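Local coordinates for fervidolysin (Fervidobacterium pennivorans, PDB 1R6V), which degrades keratin into peptides as a subtilisin-like serine protease, allowing its bacterium to grow on native feathers, at residues A3-S8 / T642-I647; K33-Y38 / G245-A250; I89-P94 / S274-E279. The protein carries 1 engineered substitution. All coordinates share one frame; numbering follows the deposited sequence.

Interaction 1: residues A3-S8 / T642-I647; sequences AKDLAS and TTWTII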
loop_
_atom_site.group_PDB
_atom_site.type_symbol
_atom_site.label_atom_id
_atom_site.label_comp_id
_atom_site.label_asym_id
_atom_site.label_seq_id
_atom_site.Cartn_x
_atom_site.Cartn_y
_atom_site.Cartn_z
ATOM N N ALA A 3 5.779 33.603 -15.221
ATOM C CA ALA A 3 5.141 34.666 -15.996
ATOM C C ALA A 3 4.908 35.916 -15.151
ATOM O O ALA A 3 4.739 35.832 -13.932
ATOM C CB ALA A 3 3.818 34.173 -16.567
ATOM N N LYS A 4 4.899 37.072 -15.809
ATOM C CA LYS A 4 4.685 38.346 -15.127
ATOM C C LYS A 4 3.487 39.089 -15.715
ATOM O O LYS A 4 2.788 39.809 -15.002
ATOM C CB LYS A 4 5.941 39.226 -15.226
ATOM C CG LYS A 4 7.144 38.702 -14.440
ATOM C CD LYS A 4 8.354 39.622 -14.570
ATOM C CE LYS A 4 9.539 39.102 -13.761
ATOM N NZ LYS A 4 10.718 40.031 -13.820
ATOM N N ASP A 5 3.255 38.905 -17.010
ATOM C CA ASP A 5 2.143 39.555 -17.696
ATOM C C ASP A 5 1.219 38.497 -18.293
ATOM O O ASP A 5 1.682 37.512 -18.864
ATOM C CB ASP A 5 2.675 40.467 -18.804
ATOM C CG ASP A 5 1.582 41.288 -19.456
ATOM O OD1 ASP A 5 0.838 41.974 -18.726
ATOM O OD2 ASP A 5 1.467 41.252 -20.698
ATOM N N LEU A 6 -0.088 38.706 -18.167
ATOM C CA LEU A 6 -1.065 37.750 -18.677
ATOM C C LEU A 6 -1.299 37.886 -20.184
ATOM O O LEU A 6 -1.493 36.891 -20.883
ATOM C CB LEU A 6 -2.386 37.925 -17.913
ATOM C CG LEU A 6 -3.382 36.767 -17.849
ATOM C CD1 LEU A 6 -4.513 37.119 -16.883
ATOM C CD2 LEU A 6 -3.933 36.480 -19.226
ATOM N N ALA A 7 -1.269 39.121 -20.680
ATOM C CA ALA A 7 -1.486 39.388 -22.100
ATOM C C ALA A 7 -0.333 38.899 -22.972
ATOM O O ALA A 7 -0.519 38.608 -24.155
ATOM C CB ALA A 7 -1.700 40.885 -22.315
ATOM N N SER A 8 0.852 38.796 -22.384
ATOM C CA SER A 8 2.031 38.365 -23.126
ATOM C C SER A 8 2.228 36.851 -23.154
ATOM O O SER A 8 3.078 36.345 -23.888
ATOM C CB SER A 8 3.277 39.029 -22.544
ATOM O OG SER A 8 3.450 38.656 -21.189
ATOM N N THR A 642 -2.443 47.956 -12.328
ATOM C CA THR A 642 -2.190 46.656 -12.947
ATOM C C THR A 642 -3.122 46.409 -14.133
ATOM O O THR A 642 -4.145 47.074 -14.274
ATOM C CB THR A 642 -2.351 45.501 -11.933
ATOM O OG1 THR A 642 -3.733 45.344 -11.592
ATOM C CG2 THR A 642 -1.560 45.790 -10.666
ATOM N N THR A 643 -2.761 45.447 -14.980
ATOM C CA THR A 643 -3.546 45.125 -16.164
ATOM C C THR A 643 -4.130 43.717 -16.147
ATOM O O THR A 643 -4.719 43.285 -17.129
ATOM C CB THR A 643 -2.699 45.259 -17.433
ATOM O OG1 THR A 643 -1.488 44.513 -17.265
ATOM C CG2 THR A 643 -2.359 46.721 -17.700
ATOM N N TRP A 644 -3.965 43.002 -15.045
ATOM C CA TRP A 644 -4.520 41.651 -14.969
ATOM C C TRP A 644 -4.650 41.136 -13.551
ATOM O O TRP A 644 -3.940 41.570 -12.644
ATOM C CB TRP A 644 -3.657 40.666 -15.772
ATOM C CG TRP A 644 -2.280 40.449 -15.205
ATOM C CD1 TRP A 644 -1.200 41.278 -15.334
ATOM C CD2 TRP A 644 -1.850 39.358 -14.376
ATOM N NE1 TRP A 644 -0.127 40.773 -14.640
ATOM C CE2 TRP A 644 -0.494 39.599 -14.040
ATOM C CE3 TRP A 644 -2.474 38.204 -13.886
ATOM C CZ2 TRP A 644 0.248 38.727 -13.231
ATOM C CZ3 TRP A 644 -1.732 37.331 -13.078
ATOM C CH2 TRP A 644 -0.383 37.601 -12.760
ATOM N N THR A 645 -5.580 40.212 -13.350
ATOM C CA THR A 645 -5.734 39.607 -12.046
ATOM C C THR A 645 -6.363 38.234 -12.212
ATOM O O THR A 645 -6.825 37.891 -13.298
ATOM C CB THR A 645 -6.584 40.474 -11.086
ATOM O OG1 THR A 645 -6.475 39.939 -9.766
ATOM C CG2 THR A 645 -8.059 40.493 -11.503
ATOM N N ILE A 646 -6.348 37.454 -11.137
ATOM C CA ILE A 646 -6.916 36.105 -11.139
ATOM C C ILE A 646 -8.204 36.125 -10.316
ATOM O O ILE A 646 -8.300 36.835 -9.325
ATOM C CB ILE A 646 -5.934 35.070 -10.506
ATOM C CG1 ILE A 646 -4.636 35.011 -11.314
ATOM C CG2 ILE A 646 -6.564 33.684 -10.489
ATOM C CD1 ILE A 646 -3.694 36.132 -11.010
ATOM N N ILE A 647 -9.181 35.327 -10.727
ATOM C CA ILE A 647 -10.472 35.273 -10.044
ATOM C C ILE A 647 -10.794 33.853 -9.617
ATOM O O ILE A 647 -10.785 32.953 -10.450
ATOM C CB ILE A 647 -11.617 35.691 -10.992
ATOM C CG1 ILE A 647 -11.326 37.052 -11.628
ATOM C CG2 ILE A 647 -12.941 35.701 -10.231
ATOM C CD1 ILE A 647 -11.347 38.190 -10.664
HETATM O O HOH W 1 -1.907 41.712 -18.832
HETATM O O HOH W 2 1.676 42.758 -15.782
#

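Interaction 2: residues K33-Y38 / G245-A250; sequences KILVGY and GDDYVA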
loop_
_atom_site.group_PDB
_atom_site.type_symbol
_atom_site.label_atom_id
_atom_site.label_comp_id
_atom_site.label_asym_id
_atom_site.label_seq_id
_atom_site.Cartn_x
_atom_site.Cartn_y
_atom_site.Cartn_z
ATOM N N LYS A 33 11.600 13.349 5.398
ATOM C CA LYS A 33 12.021 12.541 4.262
ATOM C C LYS A 33 10.879 12.372 3.271
ATOM O O LYS A 33 9.718 12.296 3.671
ATOM C CB LYS A 33 12.461 11.153 4.744
ATOM C CG LYS A 33 12.741 10.168 3.616
ATOM C CD LYS A 33 12.941 8.744 4.134
ATOM C CE LYS A 33 14.307 8.558 4.765
ATOM N NZ LYS A 33 14.534 7.104 5.050
ATOM N N ILE A 34 11.218 12.335 1.986
ATOM C CA ILE A 34 10.217 12.092 0.949
ATOM C C ILE A 34 10.671 10.978 0.020
ATOM O O ILE A 34 11.869 10.783 -0.198
ATOM C CB ILE A 34 9.911 13.346 0.080
ATOM C CG1 ILE A 34 11.195 13.931 -0.524
ATOM C CG2 ILE A 34 9.165 14.371 0.913
ATOM C CD1 ILE A 34 10.902 15.123 -1.510
ATOM N N LEU A 35 9.706 10.214 -0.489
ATOM C CA LEU A 35 10.001 9.125 -1.418
ATOM C C LEU A 35 9.500 9.611 -2.756
ATOM O O LEU A 35 8.351 10.025 -2.869
ATOM C CB LEU A 35 9.257 7.835 -1.029
ATOM C CG LEU A 35 9.369 7.342 0.422
ATOM C CD1 LEU A 35 9.058 5.861 0.455
ATOM C CD2 LEU A 35 10.715 7.623 1.012
ATOM N N VAL A 36 10.365 9.579 -3.764
ATOM C CA VAL A 36 9.997 10.058 -5.087
ATOM C C VAL A 36 9.977 8.946 -6.121
ATOM O O VAL A 36 10.999 8.314 -6.380
ATOM C CB VAL A 36 10.976 11.174 -5.566
ATOM C CG1 VAL A 36 10.564 11.688 -6.948
ATOM C CG2 VAL A 36 10.977 12.339 -4.540
ATOM N N GLY A 37 8.793 8.699 -6.679
ATOM C CA GLY A 37 8.630 7.705 -7.721
ATOM C C GLY A 37 8.788 8.510 -8.988
ATOM O O GLY A 37 8.081 9.498 -9.193
ATOM N N TYR A 38 9.705 8.101 -9.851
ATOM C CA TYR A 38 9.965 8.855 -11.061
ATOM C C TYR A 38 9.864 7.997 -12.299
ATOM O O TYR A 38 9.755 6.773 -12.228
ATOM C CB TYR A 38 11.393 9.419 -10.984
ATOM C CG TYR A 38 12.476 8.345 -10.903
ATOM C CD1 TYR A 38 12.999 7.761 -12.057
ATOM C CD2 TYR A 38 12.976 7.908 -9.672
ATOM C CE1 TYR A 38 13.994 6.771 -11.992
ATOM C CE2 TYR A 38 13.979 6.908 -9.596
ATOM C CZ TYR A 38 14.481 6.346 -10.767
ATOM O OH TYR A 38 15.462 5.367 -10.713
ATOM N N GLY A 245 11.286 2.191 7.690
ATOM C CA GLY A 245 10.728 3.106 6.705
ATOM C C GLY A 245 10.241 2.380 5.458
ATOM O O GLY A 245 10.786 1.334 5.089
ATOM N N ASP A 246 9.230 2.936 4.803
ATOM C CA ASP A 246 8.673 2.308 3.604
ATOM C C ASP A 246 9.721 2.179 2.497
ATOM O O ASP A 246 9.698 1.218 1.709
ATOM C CB ASP A 246 7.479 3.104 3.083
ATOM C CG ASP A 246 6.249 3.001 3.978
ATOM O OD1 ASP A 246 6.163 2.080 4.815
ATOM O OD2 ASP A 246 5.350 3.851 3.818
ATOM N N ASP A 247 10.638 3.144 2.431
ATOM C CA ASP A 247 11.691 3.094 1.433
ATOM C C ASP A 247 12.667 1.944 1.699
ATOM O O ASP A 247 13.010 1.215 0.771
ATOM C CB ASP A 247 12.431 4.456 1.338
ATOM C CG ASP A 247 12.902 4.989 2.689
ATOM O OD1 ASP A 247 12.387 4.552 3.740
ATOM O OD2 ASP A 247 13.792 5.874 2.695
ATOM N N TYR A 248 13.097 1.745 2.944
ATOM C CA TYR A 248 14.025 0.653 3.198
ATOM C C TYR A 248 13.336 -0.716 3.123
ATOM O O TYR A 248 13.971 -1.702 2.756
ATOM C CB TYR A 248 14.763 0.849 4.531
ATOM C CG TYR A 248 15.776 1.984 4.465
ATOM C CD1 TYR A 248 15.472 3.252 4.954
ATOM C CD2 TYR A 248 17.017 1.795 3.865
ATOM C CE1 TYR A 248 16.390 4.312 4.841
ATOM C CE2 TYR A 248 17.939 2.845 3.746
ATOM C CZ TYR A 248 17.618 4.093 4.234
ATOM O OH TYR A 248 18.521 5.123 4.113
ATOM N N VAL A 249 12.050 -0.778 3.454
ATOM C CA VAL A 249 11.322 -2.043 3.323
ATOM C C VAL A 249 11.269 -2.397 1.822
ATOM O O VAL A 249 11.508 -3.545 1.439
ATOM C CB VAL A 249 9.883 -1.947 3.880
ATOM C CG1 VAL A 249 9.094 -3.215 3.496
ATOM C CG2 VAL A 249 9.935 -1.820 5.421
ATOM N N ALA A 250 10.955 -1.415 0.976
ATOM C CA ALA A 250 10.932 -1.663 -0.463
ATOM C C ALA A 250 12.304 -2.196 -0.914
ATOM O O ALA A 250 12.390 -3.143 -1.707
ATOM C CB ALA A 250 10.562 -0.366 -1.234
HETATM O O HOH W 3 13.141 5.560 6.661
HETATM O O HOH W 4 17.610 7.365 5.709
#

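Interaction 3: residues I89-P94 / S274-E279; sequences IRYVEP and SYTMKE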
loop_
_atom_site.group_PDB
_atom_site.type_symbol
_atom_site.label_atom_id
_atom_site.label_comp_id
_atom_site.label_asym_id
_atom_site.label_seq_id
_atom_site.Cartn_x
_atom_site.Cartn_y
_atom_site.Cartn_z
ATOM N N ILE A 89 7.887 12.843 -13.253
ATOM C CA ILE A 89 7.797 12.368 -11.870
ATOM C C ILE A 89 6.452 11.660 -11.702
ATOM O O ILE A 89 5.423 12.178 -12.138
ATOM C CB ILE A 89 7.880 13.555 -10.862
ATOM C CG1 ILE A 89 9.279 14.187 -10.882
ATOM C CG2 ILE A 89 7.554 13.084 -9.447
ATOM C CD1 ILE A 89 10.424 13.236 -10.626
ATOM N N ARG A 90 6.446 10.476 -11.090
ATOM C CA ARG A 90 5.185 9.765 -10.881
ATOM C C ARG A 90 4.480 10.211 -9.598
ATOM O O ARG A 90 3.267 10.453 -9.596
ATOM C CB ARG A 90 5.416 8.246 -10.859
ATOM C CG ARG A 90 5.508 7.602 -12.247
ATOM C CD ARG A 90 5.704 6.088 -12.148
ATOM N NE ARG A 90 7.019 5.808 -11.584
ATOM C CZ ARG A 90 7.251 5.064 -10.509
ATOM N NH1 ARG A 90 6.251 4.483 -9.847
ATOM N NH2 ARG A 90 8.496 4.932 -10.083
ATOM N N TYR A 91 5.225 10.329 -8.504
ATOM C CA TYR A 91 4.616 10.753 -7.249
ATOM C C TYR A 91 5.670 11.148 -6.239
ATOM O O TYR A 91 6.857 10.858 -6.414
ATOM C CB TYR A 91 3.760 9.626 -6.644
ATOM C CG TYR A 91 4.559 8.387 -6.287
ATOM C CD1 TYR A 91 5.352 8.344 -5.131
ATOM C CD2 TYR A 91 4.587 7.289 -7.143
ATOM C CE1 TYR A 91 6.159 7.234 -4.850
ATOM C CE2 TYR A 91 5.396 6.169 -6.872
ATOM C CZ TYR A 91 6.175 6.151 -5.728
ATOM O OH TYR A 91 6.966 5.054 -5.459
ATOM N N VAL A 92 5.220 11.832 -5.191
ATOM C CA VAL A 92 6.084 12.243 -4.092
ATOM C C VAL A 92 5.267 11.932 -2.859
ATOM O O VAL A 92 4.163 12.440 -2.730
ATOM C CB VAL A 92 6.373 13.753 -4.101
ATOM C CG1 VAL A 92 7.302 14.092 -2.923
ATOM C CG2 VAL A 92 7.034 14.150 -5.415
ATOM N N GLU A 93 5.787 11.109 -1.954
ATOM C CA GLU A 93 5.017 10.768 -0.756
ATOM C C GLU A 93 5.945 10.588 0.441
ATOM O O GLU A 93 7.146 10.448 0.275
ATOM C CB GLU A 93 4.276 9.447 -1.010
ATOM C CG GLU A 93 5.229 8.276 -1.221
ATOM C CD GLU A 93 4.525 6.974 -1.584
ATOM O OE1 GLU A 93 5.235 5.975 -1.791
ATOM O OE2 GLU A 93 3.275 6.951 -1.663
ATOM N N PRO A 94 5.400 10.599 1.669
ATOM C CA PRO A 94 6.280 10.399 2.823
ATOM C C PRO A 94 6.389 8.881 3.061
ATOM O O PRO A 94 5.756 8.086 2.353
ATOM C CB PRO A 94 5.504 11.063 3.961
ATOM C CG PRO A 94 4.090 10.722 3.605
ATOM C CD PRO A 94 4.041 10.991 2.100
ATOM N N SER A 274 0.721 3.482 0.421
ATOM C CA SER A 274 2.002 3.905 -0.142
ATOM C C SER A 274 2.142 3.450 -1.576
ATOM O O SER A 274 1.983 2.262 -1.869
ATOM C CB SER A 274 3.143 3.314 0.702
ATOM O OG SER A 274 4.403 3.390 0.053
ATOM N N TYR A 275 2.427 4.381 -2.480
ATOM C CA TYR A 275 2.615 3.983 -3.870
ATOM C C TYR A 275 3.908 3.214 -4.010
ATOM O O TYR A 275 4.045 2.327 -4.869
ATOM C CB TYR A 275 2.627 5.193 -4.788
ATOM C CG TYR A 275 1.234 5.711 -5.044
ATOM C CD1 TYR A 275 0.631 6.605 -4.168
ATOM C CD2 TYR A 275 0.510 5.285 -6.162
ATOM C CE1 TYR A 275 -0.659 7.073 -4.399
ATOM C CE2 TYR A 275 -0.785 5.748 -6.400
ATOM C CZ TYR A 275 -1.352 6.645 -5.511
ATOM O OH TYR A 275 -2.605 7.150 -5.763
ATOM N N THR A 276 4.881 3.570 -3.180
ATOM C CA THR A 276 6.161 2.885 -3.194
ATOM C C THR A 276 6.010 1.440 -2.746
ATOM O O THR A 276 6.538 0.523 -3.385
ATOM C CB THR A 276 7.168 3.592 -2.270
ATOM O OG1 THR A 276 7.426 4.892 -2.796
ATOM C CG2 THR A 276 8.505 2.816 -2.199
ATOM N N MET A 277 5.285 1.224 -1.651
ATOM C CA MET A 277 5.107 -0.143 -1.171
ATOM C C MET A 277 4.285 -0.980 -2.160
ATOM O O MET A 277 4.521 -2.185 -2.307
ATOM C CB MET A 277 4.437 -0.157 0.206
ATOM C CG MET A 277 4.582 -1.515 0.925
ATOM S SD MET A 277 6.326 -2.027 1.298
ATOM C CE MET A 277 6.830 -0.498 2.411
ATOM N N LYS A 278 3.332 -0.335 -2.830
ATOM C CA LYS A 278 2.478 -0.996 -3.825
ATOM C C LYS A 278 3.413 -1.494 -4.919
ATOM O O LYS A 278 3.356 -2.649 -5.352
ATOM C CB LYS A 278 1.485 0.014 -4.425
ATOM C CG LYS A 278 0.539 -0.529 -5.512
ATOM C CD LYS A 278 -0.622 -1.275 -4.894
ATOM C CE LYS A 278 -1.751 -1.513 -5.895
ATOM N NZ LYS A 278 -1.398 -2.480 -6.985
ATOM N N GLU A 279 4.296 -0.600 -5.351
ATOM C CA GLU A 279 5.248 -0.951 -6.406
ATOM C C GLU A 279 6.158 -2.103 -6.009
ATOM O O GLU A 279 6.470 -2.977 -6.816
ATOM C CB GLU A 279 6.124 0.252 -6.775
ATOM C CG GLU A 279 5.474 1.279 -7.645
ATOM C CD GLU A 279 5.061 0.726 -9.005
ATOM O OE1 GLU A 279 5.924 0.338 -9.817
ATOM O OE2 GLU A 279 3.860 0.690 -9.257
HETATM O O HOH W 5 5.383 5.326 1.537
#

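Interaction 1: residues A3-S8 / T642-I647
The indole of Trp-644 carries Leu-6 on one face, where the leucine CB sits 3.4 Å above the ring plane and toward its rim, with the backbone N of Leu-6 over the same ring. Thr-643 OG1 and a water lie at the edge, in the plane of the indole. That water accepts from Trp-644 NE1 at 2.9 Å and donates to Asp-5 OD1, while Lys-4 O stands 3.1 Å from NE1, oblique to the ring. Leucine suits its place because its CD1 branch extends the apolar cover, reaching Trp-644 CE3 at 3.8 Å. A chi1 of 67° sets CG of Trp-644 between its own backbone N and carbonyl carbon. The carboxylate of Asp-5 stands steeply to the indole, their planes 82° apart, and a second water bridges Asp-5 OD1 (2.8 Å), Ala-7 N and Thr-643 OG1. An alanine in place of Trp-644 would probably leave Leu-6 without its flat partner and the water between Trp-644 NE1 and Asp-5 OD1 without its N-H donor. This surface contact lays the start of the propeptide on the second beta-sandwich domain: strand 644-647 pairs antiparallel with strand 604-610, whose Gln-610 also touches Leu-6, and Arg-587 donates to Leu-6 O.

Interaction 2: residues K33-Y38 / G245-A250
Lys-33 and Asp-247 meet tip to tip in a salt bridge: NZ donates to OD2 at 2.8 Å, and OD2 receives it on its syn lone pair. The long lysine chain is suited to spanning from strand to helix; it bends at chi3 (-76°), which turns CE aside from the extended course. NZ also stands at the edge of the Tyr-248 ring, 3.4 Å from CE1. On the same aspartate, Leu-35 packs its CD2 against Asp-247 CB at 3.6 Å, crossing that side chain at about a right angle. This packing and the salt bridge join strand 33-38 of the propeptide sheet to the catalytic domain. One water accepts from Lys-33 NZ at 2.6 Å and donates to Asp-247 OD1; another joins NZ to Tyr-248 OH. Asp-247 OD1 takes a weak bond from Tyr-248 N as well. Farther out, Gly-245 is the N-cap of helix 246-258, with backbone angles that call for glycine, and Asp-246 is held by Tyr-243, Arg-98 and Tyr-96. The largely buried aspartate is answered by both lysine and water, and the ammonium charge, close to the carboxylate, would probably favour its ionised form.

Interaction 3: residues I89-P94 / S274-E279
Glu-93 and Tyr-91, on the outermost of the four strands of the antiparallel propeptide sheet, meet the N-terminal turn of helix 275-286 in the subtilisin-like catalytic domain. Four hydrogen bonds join the segments. Glu-93 bonds the first backbone N-H groups of the helix with both carboxylate oxygens: OE2 accepts from Tyr-275 N at 2.8 Å through its syn lone pair, the N-H pointing at it with an angle of 160°, and OE1 accepts from Thr-276 N at 2.8 Å, on the syn side and slightly out of the carboxylate plane. The Thr-276 hydroxyl donates to OE1 too, nearly along the C-O axis, and itself accepts from Tyr-91 OH at 2.7 Å. Glutamate suits this place because its chain, extended beyond CG, delivers a carboxylate to two backbone N-H groups in the first turn, where the helix dipole would probably steady the negative charge. Ser-274, the N-cap residue, adds an internal capping bond, its OG accepting from Met-277 N.

Aromatic contacts lie beside this polar cluster. Tyr-275 CB sits over the centre of the Tyr-91 ring in a CH-pi contact, 3.6 Å from the centroid, while the two rings are slid apart and barely overlap, with planes 30° from parallel. Tyrosine thus offers Tyr-275 an apolar face and Thr-276 a hydroxyl.

Charge plays a looser part. Arg-90, which forms a classic beta bulge with Tyr-91 opposite Gly-37, spends NE on Tyr-38 O and NH2 on Ile-62 O; its NH1 lies 4.2 Å from Glu-279 OE1, too far for a salt bridge, with no N-H directed at the oxygen. At the far end of the contact a water lies 2.9 Å from Pro-94 O, probably donating to it, and 2.6 Å from Ser-274 OG.

In the fold
Near the N terminus, residues 3-8 are joined by interaction 1 to residues 642-647 near the C terminus, closing a loop that spans nearly the whole protein. Interactions 2 and 3 are nested inside it. Strand 33-38 comes next, then 89-94, then their partners 245-250 and 274-279 in the same order, so these two loops cross. Their centres are 7 Å apart, and their propeptide strands are neighbours in one antiparallel sheet, which together they set against two helices of the catalytic domain. Interaction 1 lies about 36 Å from interaction 3, centre to centre, and ties the propeptide's start to the second beta-sandwich domain.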